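Local coordinates for ChrR-like cupin domain-containing protein (Ralstonia eutropha JMP134, PDB 3EBR) that is of unknown function but belongs to the RmlC-like cupins, whose beta-barrels often bind a metal ion, and packs as a tetramer in the crystal, at the interface of chains A and B and the interface of chains A and C. Numbering follows the deposited sequence. Chains: chain A/B/C, uncharacterized RmlC-like cupin.

Contact 1: the interface of chains A and B. Residues chain A 4, 7, 157; chain B 38-39.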
ATOM      1  N   PHE A   4     -17.130  -7.913   2.327  1.00 59.23           N
ATOM      2  CA  PHE A   4     -17.307  -6.952   1.199  1.00 59.02           C
ATOM      3  C   PHE A   4     -18.724  -6.353   1.099  1.00 59.70           C
ATOM      4  O   PHE A   4     -18.891  -5.247   0.566  1.00 58.01           O
ATOM      5  CB  PHE A   4     -16.893  -7.556  -0.165  1.00 58.88           C
ATOM      6  CG  PHE A   4     -17.939  -8.437  -0.826  1.00 59.57           C
ATOM      7  CD1 PHE A   4     -18.903  -7.868  -1.681  1.00 59.68           C
ATOM      8  CD2 PHE A   4     -17.939  -9.819  -0.655  1.00 57.36           C
ATOM      9  CE1 PHE A   4     -19.866  -8.649  -2.313  1.00 58.49           C
ATOM     10  CE2 PHE A   4     -18.899 -10.606  -1.299  1.00 57.15           C
ATOM     11  CZ  PHE A   4     -19.865 -10.017  -2.123  1.00 57.86           C
ATOM     12  N   ILE A   7     -18.471  -3.364   3.377  1.00 63.65           N
ATOM     13  CA  ILE A   7     -17.480  -2.302   2.995  1.00 62.84           C
ATOM     14  C   ILE A   7     -18.046  -1.198   2.082  1.00 62.14           C
ATOM     15  O   ILE A   7     -18.640  -1.492   1.042  1.00 61.20           O
ATOM     16  CB  ILE A   7     -16.162  -2.854   2.345  1.00 62.85           C
ATOM     17  CG1 ILE A   7     -15.130  -3.265   3.395  1.00 63.33           C
ATOM     18  CG2 ILE A   7     -15.446  -1.776   1.542  1.00 61.46           C
ATOM     19  CD1 ILE A   7     -15.575  -4.245   4.440  1.00 62.14           C
ATOM     20  N   PHE A 157     -13.768  -0.387   7.357  1.00 70.66           N
ATOM     21  CA  PHE A 157     -13.894   0.624   6.306  1.00 72.46           C
ATOM     22  C   PHE A 157     -15.354   0.557   5.881  1.00 73.80           C
ATOM     23  O   PHE A 157     -15.695  -0.182   4.959  1.00 73.91           O
ATOM     24  CB  PHE A 157     -12.935   0.338   5.150  1.00 72.26           C
ATOM     25  CG  PHE A 157     -11.495   0.386   5.548  1.00 71.39           C
ATOM     26  CD1 PHE A 157     -10.847  -0.760   6.005  1.00 71.49           C
ATOM     27  CD2 PHE A 157     -10.786   1.577   5.476  1.00 69.91           C
ATOM     28  CE1 PHE A 157      -9.514  -0.714   6.387  1.00 72.37           C
ATOM     29  CE2 PHE A 157      -9.454   1.633   5.863  1.00 71.74           C
ATOM     30  CZ  PHE A 157      -8.817   0.489   6.316  1.00 73.13           C
TER
ATOM     31  N   PRO B  38     -11.710  -5.837  -0.883  1.00 42.93           N
ATOM     32  CA  PRO B  38     -12.553  -4.779  -1.427  1.00 43.70           C
ATOM     33  C   PRO B  38     -12.215  -3.367  -0.943  1.00 44.42           C
ATOM     34  O   PRO B  38     -12.744  -2.413  -1.517  1.00 45.28           O
ATOM     35  CB  PRO B  38     -13.936  -5.168  -0.915  1.00 44.56           C
ATOM     36  CG  PRO B  38     -13.671  -5.729   0.408  1.00 44.28           C
ATOM     37  CD  PRO B  38     -12.363  -6.461   0.284  1.00 43.21           C
ATOM     38  N   VAL B  39     -11.401  -3.222   0.109  1.00 44.96           N
ATOM     39  CA  VAL B  39     -11.024  -1.894   0.606  1.00 45.96           C
ATOM     40  C   VAL B  39     -10.034  -1.275  -0.380  1.00 46.68           C
ATOM     41  O   VAL B  39     -10.379  -0.291  -1.032  1.00 47.20           O
ATOM     42  CB  VAL B  39     -10.450  -1.918   2.042  1.00 44.63           C
ATOM     43  CG1 VAL B  39      -9.974  -0.549   2.441  1.00 43.04           C
ATOM     44  CG2 VAL B  39     -11.509  -2.395   3.009  1.00 43.78           C
TER
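B:Val39 reaches across to A:Phe157 and A:Ile7 in an apolar patch between two RmlC-like cupin subunits, with B:Pro38 beside it against A:Phe4. One methyl of the valine, B:Val39 CG1, sits over the centre of the A:Phe157 ring in a CH-pi contact, 3.6 Å from the ring centroid. B:Val39 CG2 lies 3.5 Å from the ortho carbon CD1 of A:Phe157, beside the ring's attachment to CB. B:Val39 CG2 is also 3.7 Å from A:Ile7 CG1, so this methyl touches isoleucine and phenylalanine alike. With CG1 anti to the backbone N (chi1 175°), B:Val39 presents both branches to chain A, CG1 to the ring face and CG2 to the ring's ortho carbon and A:Ile7. The valine crosses both A:Ile7 and A:Phe157 at about a right angle. At the other end of the patch, B:Pro38 CG meets A:Phe4 CB at 3.7 Å, so it is the beta-carbon and not the phenyl ring of A:Phe4 that makes this contact. A:Phe4 belongs to the short 3-10 helix 3-5, followed by the loop that carries A:Ile7, whereas A:Phe157 comes from the C-terminal tail. B:Pro38 and B:Val39 lie in the loop between strands 35-37 and 42-49 of chain B.

Contact 2: the interface of chains A and C. Residues chain A 65, 67, 85, 87, 111; chain C 34, 46, 69, 111.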
ATOM      1  N   ILE A  65       2.882  10.174   6.111  1.00 40.57           N
ATOM      2  CA  ILE A  65       2.516  11.335   5.318  1.00 39.53           C
ATOM      3  C   ILE A  65       2.034  12.338   6.367  1.00 40.58           C
ATOM      4  O   ILE A  65       1.126  12.006   7.129  1.00 41.23           O
ATOM      5  CB  ILE A  65       1.394  11.054   4.336  1.00 40.74           C
ATOM      6  CG1 ILE A  65       1.840  10.026   3.283  1.00 41.93           C
ATOM      7  CG2 ILE A  65       0.943  12.361   3.655  1.00 33.24           C
ATOM      8  CD1 ILE A  65       0.739   9.590   2.348  1.00 39.49           C
ATOM      9  N   TYR A  67       0.592  16.264   6.895  1.00 40.26           N
ATOM     10  CA  TYR A  67       0.066  17.526   6.399  1.00 40.45           C
ATOM     11  C   TYR A  67      -0.071  18.424   7.641  1.00 41.55           C
ATOM     12  O   TYR A  67      -0.817  18.092   8.567  1.00 41.67           O
ATOM     13  CB  TYR A  67      -1.272  17.385   5.689  1.00 40.97           C
ATOM     14  CG  TYR A  67      -1.868  18.735   5.357  1.00 38.29           C
ATOM     15  CD1 TYR A  67      -1.347  19.506   4.327  1.00 37.60           C
ATOM     16  CD2 TYR A  67      -2.933  19.253   6.093  1.00 40.45           C
ATOM     17  CE1 TYR A  67      -1.877  20.769   4.025  1.00 41.30           C
ATOM     18  CE2 TYR A  67      -3.467  20.517   5.804  1.00 41.49           C
ATOM     19  CZ  TYR A  67      -2.939  21.260   4.763  1.00 38.71           C
ATOM     20  OH  TYR A  67      -3.468  22.485   4.473  1.00 40.25           O
ATOM     21  N   GLY A  85       0.292  24.161   5.780  1.00 38.92           N
ATOM     22  CA  GLY A  85       0.073  24.000   4.339  1.00 39.14           C
ATOM     23  C   GLY A  85       1.125  23.148   3.628  1.00 39.63           C
ATOM     24  O   GLY A  85       1.008  22.922   2.420  1.00 39.97           O
ATOM     25  N   VAL A  87       3.578  19.539   3.211  1.00 41.03           N
ATOM     26  CA  VAL A  87       3.447  18.089   3.220  1.00 41.08           C
ATOM     27  C   VAL A  87       4.834  17.487   3.418  1.00 41.26           C
ATOM     28  O   VAL A  87       5.749  17.829   2.670  1.00 40.85           O
ATOM     29  CB  VAL A  87       2.835  17.512   1.921  1.00 41.44           C
ATOM     30  CG1 VAL A  87       2.875  15.970   1.935  1.00 39.81           C
ATOM     31  CG2 VAL A  87       1.431  17.986   1.749  1.00 39.11           C
ATOM     32  N   PHE A 111      -1.990  16.503  10.468  1.00 41.93           N
ATOM     33  CA  PHE A 111      -2.814  15.408   9.958  1.00 40.37           C
ATOM     34  C   PHE A 111      -1.794  14.390   9.499  1.00 39.93           C
ATOM     35  O   PHE A 111      -1.042  14.666   8.578  1.00 38.71           O
ATOM     36  CB  PHE A 111      -3.729  15.843   8.826  1.00 39.29           C
ATOM     37  CG  PHE A 111      -4.499  14.712   8.220  1.00 38.18           C
ATOM     38  CD1 PHE A 111      -5.539  14.121   8.924  1.00 40.40           C
ATOM     39  CD2 PHE A 111      -4.211  14.248   6.938  1.00 39.89           C
ATOM     40  CE1 PHE A 111      -6.263  13.075   8.380  1.00 38.43           C
ATOM     41  CE2 PHE A 111      -4.948  13.200   6.377  1.00 39.45           C
ATOM     42  CZ  PHE A 111      -5.966  12.607   7.107  1.00 37.36           C
TER
ATOM     43  N   PHE C  34       1.654  17.904  -4.520  1.00 44.16           N
ATOM     44  CA  PHE C  34       2.733  17.669  -3.547  1.00 44.46           C
ATOM     45  C   PHE C  34       3.550  16.422  -3.872  1.00 45.59           C
ATOM     46  O   PHE C  34       4.757  16.425  -3.662  1.00 48.14           O
ATOM     47  CB  PHE C  34       2.185  17.563  -2.123  1.00 44.23           C
ATOM     48  CG  PHE C  34       1.695  18.867  -1.574  1.00 45.18           C
ATOM     49  CD1 PHE C  34       2.569  19.718  -0.908  1.00 45.31           C
ATOM     50  CD2 PHE C  34       0.378  19.257  -1.735  1.00 46.19           C
ATOM     51  CE1 PHE C  34       2.135  20.928  -0.396  1.00 42.96           C
ATOM     52  CE2 PHE C  34      -0.065  20.472  -1.227  1.00 48.22           C
ATOM     53  CZ  PHE C  34       0.817  21.308  -0.554  1.00 46.16           C
ATOM     54  N   LEU C  46      -3.784  19.245  -2.641  1.00 40.81           N
ATOM     55  CA  LEU C  46      -4.743  20.146  -1.998  1.00 41.23           C
ATOM     56  C   LEU C  46      -5.621  20.436  -3.189  1.00 42.26           C
ATOM     57  O   LEU C  46      -5.104  20.554  -4.308  1.00 42.08           O
ATOM     58  CB  LEU C  46      -4.158  21.421  -1.408  1.00 41.06           C
ATOM     59  CG  LEU C  46      -3.485  21.335  -0.037  1.00 39.55           C
ATOM     60  CD1 LEU C  46      -2.698  22.594   0.229  1.00 37.08           C
ATOM     61  CD2 LEU C  46      -4.515  21.085   1.066  1.00 37.78           C
ATOM     62  N   VAL C  69      -9.912  20.596   4.874  1.00 45.04           N
ATOM     63  CA  VAL C  69      -9.196  21.708   5.514  1.00 44.87           C
ATOM     64  C   VAL C  69     -10.230  22.781   5.856  1.00 45.86           C
ATOM     65  O   VAL C  69     -10.219  23.307   6.971  1.00 45.44           O
ATOM     66  CB  VAL C  69      -8.036  22.213   4.645  1.00 44.41           C
ATOM     67  CG1 VAL C  69      -7.305  23.335   5.334  1.00 43.02           C
ATOM     68  CG2 VAL C  69      -7.068  21.070   4.374  1.00 44.78           C
ATOM     69  N   PHE C 111      -7.487  18.100   1.492  1.00 41.93           N
ATOM     70  CA  PHE C 111      -6.183  17.445   1.397  1.00 40.37           C
ATOM     71  C   PHE C 111      -6.536  16.024   1.013  1.00 39.93           C
ATOM     72  O   PHE C 111      -7.174  15.332   1.791  1.00 38.71           O
ATOM     73  CB  PHE C 111      -5.403  17.502   2.699  1.00 39.29           C
ATOM     74  CG  PHE C 111      -4.115  16.742   2.651  1.00 38.18           C
ATOM     75  CD1 PHE C 111      -3.047  17.228   1.911  1.00 40.40           C
ATOM     76  CD2 PHE C 111      -3.951  15.555   3.363  1.00 39.89           C
ATOM     77  CE1 PHE C 111      -1.847  16.539   1.856  1.00 38.43           C
ATOM     78  CE2 PHE C 111      -2.737  14.861   3.322  1.00 39.45           C
ATOM     79  CZ  PHE C 111      -1.691  15.351   2.556  1.00 37.36           C
TER
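Strands 64-70, 87-90 and 108-115 of chain A, with the loop residue A:Gly85, face strands 42-49, 64-70 and 108-115 of chain C and the loop residue C:Phe34. Near the middle, A:Tyr67 and C:Phe111 run antiparallel alongside each other. The tyrosine beta-carbon CB lies over the centre of the C:Phe111 ring, 3.7 Å from its centroid, and A:Tyr67 CD1 is 3.7 Å from C:Phe111 CD1. CG of A:Tyr67 is anti to the backbone N (chi1 172°), which directs the phenol across to chain C, where its outer end crosses C:Leu46 and C:Val69 at about right angles. There A:Tyr67 OH, the phenol oxygen, is 3.8 Å from C:Leu46 CD2, and the ring carbon A:Tyr67 CE2 is 3.9 Å from C:Val69 CG2. A:Val87 uses CG2 twice: it stands over the C:Phe34 ring, offset toward the rim and 3.5 Å from the centroid, and touches C:Phe111 CE1 at 3.6 Å. The same residue of both chains meets where A:Phe111 CD2 approaches C:Phe111 CD2 at 3.8 Å, as expected near the two-fold axis. Apolar and CH-pi contacts between facing sheets give this patch a largely aromatic character, and its role is probably to hold two cupin barrels together as a dimer within the tetramer, although the crystal alone does not establish the oligomer in solution.

Contact 3: the interface of chains A and C. Residues chain A 78, 80, 89, 91, 94, 96; chain C 8-9.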
ATOM      1  N   HIS A  78      17.204  16.990   9.997  1.00 55.73           N
ATOM      2  CA  HIS A  78      17.074  17.677   8.691  1.00 55.52           C
ATOM      3  C   HIS A  78      17.142  19.204   8.824  1.00 54.31           C
ATOM      4  O   HIS A  78      16.817  19.746   9.880  1.00 54.38           O
ATOM      5  CB  HIS A  78      15.775  17.259   8.022  1.00 56.36           C
ATOM      6  CG  HIS A  78      15.708  15.795   7.721  1.00 59.89           C
ATOM      7  ND1 HIS A  78      16.142  15.263   6.528  1.00 64.36           N
ATOM      8  CD2 HIS A  78      15.270  14.750   8.463  1.00 63.97           C
ATOM      9  CE1 HIS A  78      15.968  13.954   6.543  1.00 63.07           C
ATOM     10  NE2 HIS A  78      15.442  13.616   7.706  1.00 65.07           N
ATOM     11  N   TRP A  80      15.327  21.591   7.090  1.00 50.39           N
ATOM     12  CA  TRP A  80      14.089  22.271   6.650  1.00 48.93           C
ATOM     13  C   TRP A  80      13.072  22.368   7.780  1.00 47.95           C
ATOM     14  O   TRP A  80      13.160  21.624   8.759  1.00 49.33           O
ATOM     15  CB  TRP A  80      13.464  21.568   5.419  1.00 48.41           C
ATOM     16  CG  TRP A  80      13.307  20.072   5.534  1.00 49.17           C
ATOM     17  CD1 TRP A  80      14.145  19.125   5.006  1.00 49.20           C
ATOM     18  CD2 TRP A  80      12.296  19.350   6.261  1.00 50.59           C
ATOM     19  NE1 TRP A  80      13.705  17.861   5.335  1.00 49.16           N
ATOM     20  CE2 TRP A  80      12.576  17.971   6.105  1.00 46.16           C
ATOM     21  CE3 TRP A  80      11.178  19.730   7.025  1.00 47.72           C
ATOM     22  CZ2 TRP A  80      11.790  16.981   6.690  1.00 45.13           C
ATOM     23  CZ3 TRP A  80      10.397  18.738   7.602  1.00 47.76           C
ATOM     24  CH2 TRP A  80      10.708  17.381   7.430  1.00 46.29           C
ATOM     25  N   TYR A  89       6.857  13.764   3.781  1.00 50.13           N
ATOM     26  CA  TYR A  89       6.730  12.343   3.467  1.00 52.70           C
ATOM     27  C   TYR A  89       7.946  11.607   4.040  1.00 52.61           C
ATOM     28  O   TYR A  89       9.023  11.666   3.449  1.00 51.09           O
ATOM     29  CB  TYR A  89       6.616  12.130   1.946  1.00 55.97           C
ATOM     30  CG  TYR A  89       6.047  10.763   1.526  1.00 62.39           C
ATOM     31  CD1 TYR A  89       6.802   9.571   1.628  1.00 62.69           C
ATOM     32  CD2 TYR A  89       4.752  10.670   0.981  1.00 63.41           C
ATOM     33  CE1 TYR A  89       6.264   8.332   1.233  1.00 58.67           C
ATOM     34  CE2 TYR A  89       4.213   9.442   0.584  1.00 65.57           C
ATOM     35  CZ  TYR A  89       4.970   8.279   0.722  1.00 64.90           C
ATOM     36  OH  TYR A  89       4.422   7.088   0.312  1.00 65.98           O
ATOM     37  N   THR A  91      10.064   8.279   4.817  1.00 49.32           N
ATOM     38  CA  THR A  91      10.230   6.948   4.187  1.00 47.27           C
ATOM     39  C   THR A  91      10.632   5.876   5.217  1.00 45.35           C
ATOM     40  O   THR A  91      11.118   6.196   6.285  1.00 45.16           O
ATOM     41  CB  THR A  91      11.248   6.994   3.044  1.00 46.72           C
ATOM     42  OG1 THR A  91      12.465   7.581   3.513  1.00 50.89           O
ATOM     43  CG2 THR A  91      10.717   7.832   1.902  1.00 45.97           C
ATOM     44  N   THR A  94      13.702   4.808   8.957  1.00 43.47           N
ATOM     45  CA  THR A  94      14.459   6.038   9.198  1.00 44.20           C
ATOM     46  C   THR A  94      14.165   6.531  10.618  1.00 45.01           C
ATOM     47  O   THR A  94      13.100   6.225  11.179  1.00 45.06           O
ATOM     48  CB  THR A  94      14.135   7.096   8.139  1.00 44.39           C
ATOM     49  OG1 THR A  94      12.729   7.335   8.127  1.00 43.23           O
ATOM     50  CG2 THR A  94      14.577   6.605   6.761  1.00 42.88           C
ATOM     51  N   HIS A  96      13.960   9.836  13.370  1.00 46.77           N
ATOM     52  CA  HIS A  96      13.630  11.258  13.476  1.00 47.56           C
ATOM     53  C   HIS A  96      13.270  11.724  14.876  1.00 47.51           C
ATOM     54  O   HIS A  96      12.593  10.997  15.600  1.00 46.86           O
ATOM     55  CB  HIS A  96      12.427  11.560  12.602  1.00 48.49           C
ATOM     56  CG  HIS A  96      12.693  11.422  11.146  1.00 52.05           C
ATOM     57  ND1 HIS A  96      12.229  10.354  10.414  1.00 57.92           N
ATOM     58  CD2 HIS A  96      13.452  12.164  10.303  1.00 55.49           C
ATOM     59  CE1 HIS A  96      12.651  10.469   9.169  1.00 59.12           C
ATOM     60  NE2 HIS A  96      13.395  11.558   9.073  1.00 56.52           N
TER
ATOM     61  N   ASN C   8      15.177   9.664   0.877  1.00 61.54           N
ATOM     62  CA  ASN C   8      15.171  10.237   2.222  1.00 60.67           C
ATOM     63  C   ASN C   8      13.856  11.013   2.484  1.00 59.54           C
ATOM     64  O   ASN C   8      13.048  11.217   1.558  1.00 59.32           O
ATOM     65  CB  ASN C   8      16.409  11.151   2.386  1.00 61.04           C
ATOM     66  CG  ASN C   8      16.808  11.408   3.842  1.00 61.64           C
ATOM     67  OD1 ASN C   8      16.193  10.900   4.795  1.00 54.92           O
ATOM     68  ND2 ASN C   8      17.863  12.200   4.013  1.00 66.57           N
ATOM     69  N   THR C   9      13.617  11.387   3.744  1.00 57.42           N
ATOM     70  CA  THR C   9      12.449  12.165   4.136  1.00 55.07           C
ATOM     71  C   THR C   9      12.547  13.582   3.573  1.00 53.90           C
ATOM     72  O   THR C   9      13.523  14.297   3.849  1.00 54.20           O
ATOM     73  CB  THR C   9      12.326  12.223   5.652  1.00 54.66           C
ATOM     74  OG1 THR C   9      12.177  10.885   6.117  1.00 54.49           O
ATOM     75  CG2 THR C   9      11.123  13.065   6.095  1.00 52.59           C
TER
HETATM   76  O   HOH W   1      10.321  11.853   0.933  1.00 66.80           O
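C:Thr9 has OG1 anti to its carbonyl carbon (chi1 -61°), which points the hydroxyl toward the imidazole of A:His96, while CG of C:Asn8, opposite its own backbone N (chi1 -159°), carries the amide to the edge of A:His78. A:His96 is probably the histidine of the second cupin motif, a position that often binds metal in this family. The C:Thr9 hydroxyl faces the CE1-NE2 side of this imidazole in close contact. The carboxamide of C:Asn8 lies alongside A:His78, pointing the other way, its plane turned 50° from the imidazole, with C:Asn8 OD1 3.5 Å from A:His78 CE1. A water links the chains, 2.8 Å from A:Tyr89 O and 2.9 Å from C:Asn8 O. Within chain C, the backbone N of C:Thr9 donates to C:Asn8 OD1 at 2.8 Å, from above the carbonyl plane, which helps fix the amide. Within chain A, the two first-shell imidazoles are hydrogen-bonded to each other, A:His78 NE2 to A:His96 NE2 at 3.2 Å. CB of A:His78 lies over the rim of the A:Trp80 ring, whose CZ2 is also near C:Thr9 CG2. Further out, the hydroxyl OG1 of A:Thr94 donates to A:Thr91 O at 2.7 Å, bracing the turn between A:Thr91 and strand 94-96.

Contacts 2 and 3 belong to one A-C interface, their C-alpha centres about 16 Å apart, and strand 87-90 serves both, through A:Val87 in contact 2 and A:Tyr89 in contact 3. Contact 1 joins chain A to a different neighbour, its C-alpha centre about 25 Å from that of contact 2 and 32 Å from that of contact 3. Each interface is two-fold symmetric, so every contact has a twin, and the two kinds together could build the four-chain assembly. The N-terminal segment works in both: residues 4 and 7 reach chain B in contact 1, while residues 8 and 9 of chain C approach the histidines of chain A in contact 3.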